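DyP2 (Amycolatopsis sp. ATCC 39116, PDB 4G2C) is a haem-containing, manganese-binding dye peroxidase from a lignin-reactive bacterium that probably oxidises dyes and related aromatic substrates with hydrogen peroxide. Local coordinates at residues A[255-267]-A[481-493]. Numbering follows the deposited sequence.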
loop_
_atom_site.group_PDB
_atom_site.type_symbol
_atom_site.label_atom_id
_atom_site.label_comp_id
_atom_site.label_asym_id
_atom_site.label_seq_id
_atom_site.Cartn_x
_atom_site.Cartn_y
_atom_site.Cartn_z
ATOM N N VAL A 255 -12.164 -10.203 6.894
ATOM C CA VAL A 255 -13.147 -9.878 7.919
ATOM C C VAL A 255 -14.475 -10.494 7.467
ATOM O O VAL A 255 -14.844 -10.382 6.297
ATOM C CB VAL A 255 -13.346 -8.341 8.011
ATOM C CG1 VAL A 255 -14.294 -7.987 9.111
ATOM C CG2 VAL A 255 -11.996 -7.613 8.202
ATOM N N PRO A 256 -15.189 -11.160 8.386
ATOM C CA PRO A 256 -16.528 -11.651 8.047
ATOM C C PRO A 256 -17.374 -10.484 7.557
ATOM O O PRO A 256 -17.313 -9.409 8.143
ATOM C CB PRO A 256 -17.061 -12.178 9.384
ATOM C CG PRO A 256 -15.796 -12.503 10.205
ATOM C CD PRO A 256 -14.759 -11.533 9.749
ATOM N N ASP A 257 -18.124 -10.689 6.478
ATOM C CA ASP A 257 -18.979 -9.650 5.919
ATOM C C ASP A 257 -20.312 -9.611 6.676
ATOM O O ASP A 257 -21.177 -10.456 6.470
ATOM C CB ASP A 257 -19.211 -9.928 4.438
ATOM C CG ASP A 257 -19.948 -8.809 3.747
ATOM O OD1 ASP A 257 -20.321 -7.837 4.441
ATOM O OD2 ASP A 257 -20.159 -8.910 2.517
ATOM N N PRO A 258 -20.482 -8.626 7.570
ATOM C CA PRO A 258 -21.587 -8.725 8.543
ATOM C C PRO A 258 -23.000 -8.734 7.943
ATOM O O PRO A 258 -23.889 -9.394 8.494
ATOM C CB PRO A 258 -21.368 -7.514 9.470
ATOM C CG PRO A 258 -20.462 -6.591 8.723
ATOM C CD PRO A 258 -19.645 -7.433 7.771
ATOM N N ALA A 259 -23.205 -8.023 6.840
ATOM C CA ALA A 259 -24.517 -7.956 6.203
ATOM C C ALA A 259 -24.733 -9.046 5.150
ATOM O O ALA A 259 -25.737 -9.039 4.459
ATOM C CB ALA A 259 -24.725 -6.581 5.578
ATOM N N ALA A 260 -23.781 -9.958 5.010
ATOM C CA ALA A 260 -23.871 -11.005 3.999
ATOM C C ALA A 260 -24.824 -12.122 4.418
ATOM O O ALA A 260 -25.159 -12.254 5.592
ATOM C CB ALA A 260 -22.501 -11.578 3.722
ATOM N N PRO A 261 -25.252 -12.949 3.457
ATOM C CA PRO A 261 -26.192 -14.015 3.820
ATOM C C PRO A 261 -25.587 -14.998 4.822
ATOM O O PRO A 261 -26.318 -15.552 5.643
ATOM C CB PRO A 261 -26.476 -14.700 2.476
ATOM C CG PRO A 261 -26.111 -13.676 1.435
ATOM C CD PRO A 261 -24.940 -12.956 2.016
ATOM N N ASP A 262 -24.270 -15.196 4.770
ATOM C CA ASP A 262 -23.592 -16.102 5.693
ATOM C C ASP A 262 -22.160 -15.652 5.973
ATOM O O ASP A 262 -21.220 -16.003 5.239
ATOM C CB ASP A 262 -23.599 -17.527 5.142
ATOM C CG ASP A 262 -23.106 -18.543 6.155
ATOM O OD1 ASP A 262 -22.590 -18.133 7.218
ATOM O OD2 ASP A 262 -23.212 -19.756 5.882
ATOM N N PRO A 263 -21.988 -14.863 7.041
ATOM C CA PRO A 263 -20.676 -14.347 7.433
ATOM C C PRO A 263 -19.681 -15.446 7.777
ATOM O O PRO A 263 -18.505 -15.142 7.932
ATOM C CB PRO A 263 -20.988 -13.496 8.670
ATOM C CG PRO A 263 -22.418 -13.074 8.465
ATOM C CD PRO A 263 -23.078 -14.260 7.826
ATOM N N THR A 264 -20.119 -16.696 7.876
ATOM C CA THR A 264 -19.164 -17.763 8.156
ATOM C C THR A 264 -18.378 -18.156 6.904
ATOM O O THR A 264 -17.374 -18.859 6.997
ATOM C CB THR A 264 -19.838 -19.008 8.785
ATOM O OG1 THR A 264 -20.740 -19.609 7.843
ATOM C CG2 THR A 264 -20.612 -18.607 10.024
ATOM N N VAL A 265 -18.832 -17.692 5.739
ATOM C CA VAL A 265 -18.159 -18.006 4.477
ATOM C C VAL A 265 -18.067 -16.797 3.549
ATOM O O VAL A 265 -17.394 -16.833 2.508
ATOM C CB VAL A 265 -18.859 -19.161 3.713
ATOM C CG1 VAL A 265 -18.947 -20.409 4.588
ATOM C CG2 VAL A 265 -20.244 -18.735 3.219
ATOM N N HIS A 266 -18.752 -15.731 3.927
ATOM C CA HIS A 266 -18.771 -14.518 3.136
ATOM C C HIS A 266 -17.902 -13.451 3.787
ATOM O O HIS A 266 -18.221 -12.950 4.869
ATOM C CB HIS A 266 -20.206 -14.059 2.971
ATOM C CG HIS A 266 -21.040 -15.027 2.197
ATOM N ND1 HIS A 266 -22.410 -15.108 2.328
ATOM C CD2 HIS A 266 -20.694 -15.963 1.279
ATOM C CE1 HIS A 266 -22.870 -16.052 1.525
ATOM N NE2 HIS A 266 -21.848 -16.584 0.877
ATOM N N PHE A 267 -16.802 -13.114 3.119
ATOM C CA PHE A 267 -15.766 -12.271 3.716
ATOM C C PHE A 267 -15.451 -11.002 2.936
ATOM O O PHE A 267 -15.559 -10.961 1.711
ATOM C CB PHE A 267 -14.475 -13.077 3.910
ATOM C CG PHE A 267 -14.543 -14.053 5.048
ATOM C CD1 PHE A 267 -15.177 -15.281 4.888
ATOM C CD2 PHE A 267 -13.980 -13.738 6.281
ATOM C CE1 PHE A 267 -15.244 -16.190 5.935
ATOM C CE2 PHE A 267 -14.046 -14.632 7.339
ATOM C CZ PHE A 267 -14.679 -15.866 7.168
ATOM N N TYR A 481 -11.932 5.855 4.060
ATOM C CA TYR A 481 -11.935 4.433 4.415
ATOM C C TYR A 481 -13.173 3.730 3.877
ATOM O O TYR A 481 -14.276 4.272 3.938
ATOM C CB TYR A 481 -11.905 4.229 5.930
ATOM C CG TYR A 481 -10.698 4.763 6.644
ATOM C CD1 TYR A 481 -9.423 4.602 6.117
ATOM C CD2 TYR A 481 -10.835 5.440 7.858
ATOM C CE1 TYR A 481 -8.303 5.088 6.790
ATOM C CE2 TYR A 481 -9.732 5.932 8.536
ATOM C CZ TYR A 481 -8.462 5.757 8.000
ATOM O OH TYR A 481 -7.354 6.242 8.671
ATOM N N PHE A 482 -12.980 2.507 3.389
ATOM C CA PHE A 482 -14.046 1.719 2.771
ATOM C C PHE A 482 -14.014 0.254 3.260
ATOM O O PHE A 482 -13.115 -0.165 3.976
ATOM C CB PHE A 482 -13.872 1.692 1.251
ATOM C CG PHE A 482 -13.866 3.057 0.580
ATOM C CD1 PHE A 482 -12.709 3.826 0.535
ATOM C CD2 PHE A 482 -14.996 3.529 -0.068
ATOM C CE1 PHE A 482 -12.692 5.056 -0.109
ATOM C CE2 PHE A 482 -14.985 4.751 -0.710
ATOM C CZ PHE A 482 -13.837 5.517 -0.734
ATOM N N PHE A 483 -14.987 -0.527 2.831
ATOM C CA PHE A 483 -14.981 -1.951 3.060
ATOM C C PHE A 483 -15.298 -2.591 1.713
ATOM O O PHE A 483 -16.289 -2.223 1.077
ATOM C CB PHE A 483 -16.055 -2.298 4.098
ATOM C CG PHE A 483 -16.074 -3.743 4.509
ATOM C CD1 PHE A 483 -15.090 -4.256 5.342
ATOM C CD2 PHE A 483 -17.090 -4.580 4.088
ATOM C CE1 PHE A 483 -15.109 -5.598 5.732
ATOM C CE2 PHE A 483 -17.124 -5.917 4.481
ATOM C CZ PHE A 483 -16.130 -6.427 5.304
ATOM N N MET A 484 -14.463 -3.517 1.247
ATOM C CA MET A 484 -14.871 -4.329 0.105
ATOM C C MET A 484 -15.662 -5.522 0.632
ATOM O O MET A 484 -15.109 -6.413 1.265
ATOM C CB MET A 484 -13.699 -4.821 -0.755
ATOM C CG MET A 484 -12.487 -3.917 -0.854
ATOM S SD MET A 484 -12.663 -2.229 -1.474
ATOM C CE MET A 484 -13.285 -1.405 -0.024
ATOM N N PRO A 485 -16.972 -5.528 0.392
ATOM C CA PRO A 485 -17.826 -6.616 0.871
ATOM C C PRO A 485 -17.744 -7.836 -0.022
ATOM O O PRO A 485 -17.149 -7.797 -1.099
ATOM C CB PRO A 485 -19.229 -6.009 0.799
ATOM C CG PRO A 485 -19.128 -4.991 -0.276
ATOM C CD PRO A 485 -17.751 -4.429 -0.207
ATOM N N SER A 486 -18.335 -8.929 0.445
ATOM C CA SER A 486 -18.340 -10.170 -0.303
ATOM C C SER A 486 -19.232 -10.040 -1.528
ATOM O O SER A 486 -20.160 -9.216 -1.555
ATOM C CB SER A 486 -18.845 -11.302 0.586
ATOM O OG SER A 486 -20.206 -11.082 0.913
ATOM N N LEU A 487 -18.964 -10.869 -2.538
ATOM C CA LEU A 487 -19.801 -10.897 -3.738
ATOM C C LEU A 487 -21.252 -11.279 -3.442
ATOM O O LEU A 487 -22.166 -10.712 -4.025
ATOM C CB LEU A 487 -19.215 -11.827 -4.805
ATOM C CG LEU A 487 -17.831 -11.446 -5.343
ATOM C CD1 LEU A 487 -17.369 -12.422 -6.436
ATOM C CD2 LEU A 487 -17.792 -10.006 -5.827
ATOM N N ALA A 488 -21.453 -12.238 -2.540
ATOM C CA ALA A 488 -22.792 -12.660 -2.146
ATOM C C ALA A 488 -23.586 -11.505 -1.529
ATOM O O ALA A 488 -24.792 -11.393 -1.733
ATOM C CB ALA A 488 -22.728 -13.859 -1.187
ATOM N N PHE A 489 -22.910 -10.636 -0.782
ATOM C CA PHE A 489 -23.593 -9.459 -0.259
ATOM C C PHE A 489 -24.089 -8.577 -1.396
ATOM O O PHE A 489 -25.241 -8.138 -1.401
ATOM C CB PHE A 489 -22.686 -8.629 0.649
ATOM C CG PHE A 489 -23.234 -7.258 0.926
ATOM C CD1 PHE A 489 -24.222 -7.070 1.892
ATOM C CD2 PHE A 489 -22.791 -6.160 0.199
ATOM C CE1 PHE A 489 -24.737 -5.809 2.137
ATOM C CE2 PHE A 489 -23.300 -4.899 0.440
ATOM C CZ PHE A 489 -24.275 -4.723 1.403
ATOM N N LEU A 490 -23.205 -8.308 -2.349
ATOM C CA LEU A 490 -23.530 -7.417 -3.455
ATOM C C LEU A 490 -24.695 -7.962 -4.300
ATOM O O LEU A 490 -25.570 -7.207 -4.716
ATOM C CB LEU A 490 -22.295 -7.157 -4.317
ATOM C CG LEU A 490 -21.113 -6.459 -3.634
ATOM C CD1 LEU A 490 -19.942 -6.315 -4.589
ATOM C CD2 LEU A 490 -21.495 -5.094 -3.041
ATOM N N ARG A 491 -24.704 -9.272 -4.534
ATOM C CA ARG A 491 -25.792 -9.913 -5.271
ATOM C C ARG A 491 -27.110 -9.854 -4.482
ATOM O O ARG A 491 -28.189 -9.765 -5.069
ATOM C CB ARG A 491 -25.461 -11.374 -5.613
ATOM C CG ARG A 491 -24.252 -11.602 -6.533
ATOM C CD ARG A 491 -24.244 -13.040 -7.106
ATOM N NE ARG A 491 -24.311 -14.059 -6.055
ATOM C CZ ARG A 491 -23.257 -14.469 -5.350
ATOM N NH1 ARG A 491 -22.071 -13.937 -5.593
ATOM N NH2 ARG A 491 -23.385 -15.398 -4.402
ATOM N N SER A 492 -27.014 -9.897 -3.155
ATOM C CA SER A 492 -28.197 -9.953 -2.289
ATOM C C SER A 492 -28.955 -8.627 -2.168
ATOM O O SER A 492 -30.020 -8.569 -1.555
ATOM C CB SER A 492 -27.805 -10.433 -0.888
ATOM O OG SER A 492 -27.210 -9.378 -0.133
ATOM N N LEU A 493 -28.405 -7.567 -2.745
ATOM C CA LEU A 493 -28.988 -6.241 -2.608
ATOM C C LEU A 493 -30.219 -6.025 -3.494
ATOM O O LEU A 493 -30.352 -6.584 -4.592
ATOM C CB LEU A 493 -27.928 -5.166 -2.879
ATOM C CG LEU A 493 -26.945 -4.959 -1.730
ATOM C CD1 LEU A 493 -25.891 -3.915 -2.067
ATOM C CD2 LEU A 493 -27.688 -4.592 -0.441
ATOM O OXT LEU A 493 -31.115 -5.266 -3.117
HETATM O O HOH W 1 -14.856 -9.485 -0.577
#
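D257 reaches S486 with its CG anti to the backbone N (chi1 -173°), while S486 turns OG between its own N and carbonyl carbon (chi1 66°), where it can meet the carboxylate and the helix start together. S486 is the N-cap, right before the C-terminal helix 487-491, and is held by the loop joining strands 255-256 and 267-278, antiparallel neighbours in one sheet of the dimeric alpha+beta barrel (ferredoxin-like) fold of dye-decolourising peroxidases. D257 OD2 takes two bonds: S486 N at 2.8 Å comes from above the carboxylate plane, and S486 OG donates at 2.7 Å on the anti side, close to that plane. S486 OG in turn accepts from F489 N at 3.2 Å, so one hydroxyl links the acid to the N-terminal end of this short helix, whose partial positive charge probably favours a charged carboxylate there. The other oxygen, D257 OD1, lies 3.7 Å from F483 CE2 at the ring edge, with carboxylate and ring planes 60° apart. V255 CB meets the same ring in its plane at CE1, and Y270 packs against it edge-to-face. Beyond the acid, a type I turn from D257 to A260 carries A259 CB to within 3.5 Å of F489 CE1, and A259 O sits at the edge of that phenyl in its plane. P261 CD rests against A488 CB. The H266 imidazole is sandwiched: A488 CB makes a CH-pi contact over its centre, V265 CG2 lies over the opposite face, offset toward the rim, and ND1 accepts from D262 N, which approaches well out of the ring plane. E53 of helix 45-53 packs on both H266 and A488 and forms a salt bridge with R491. Beside the cap, one water donates to F267 O at 2.8 Å and, more weakly, to P485 O at 2.9 Å.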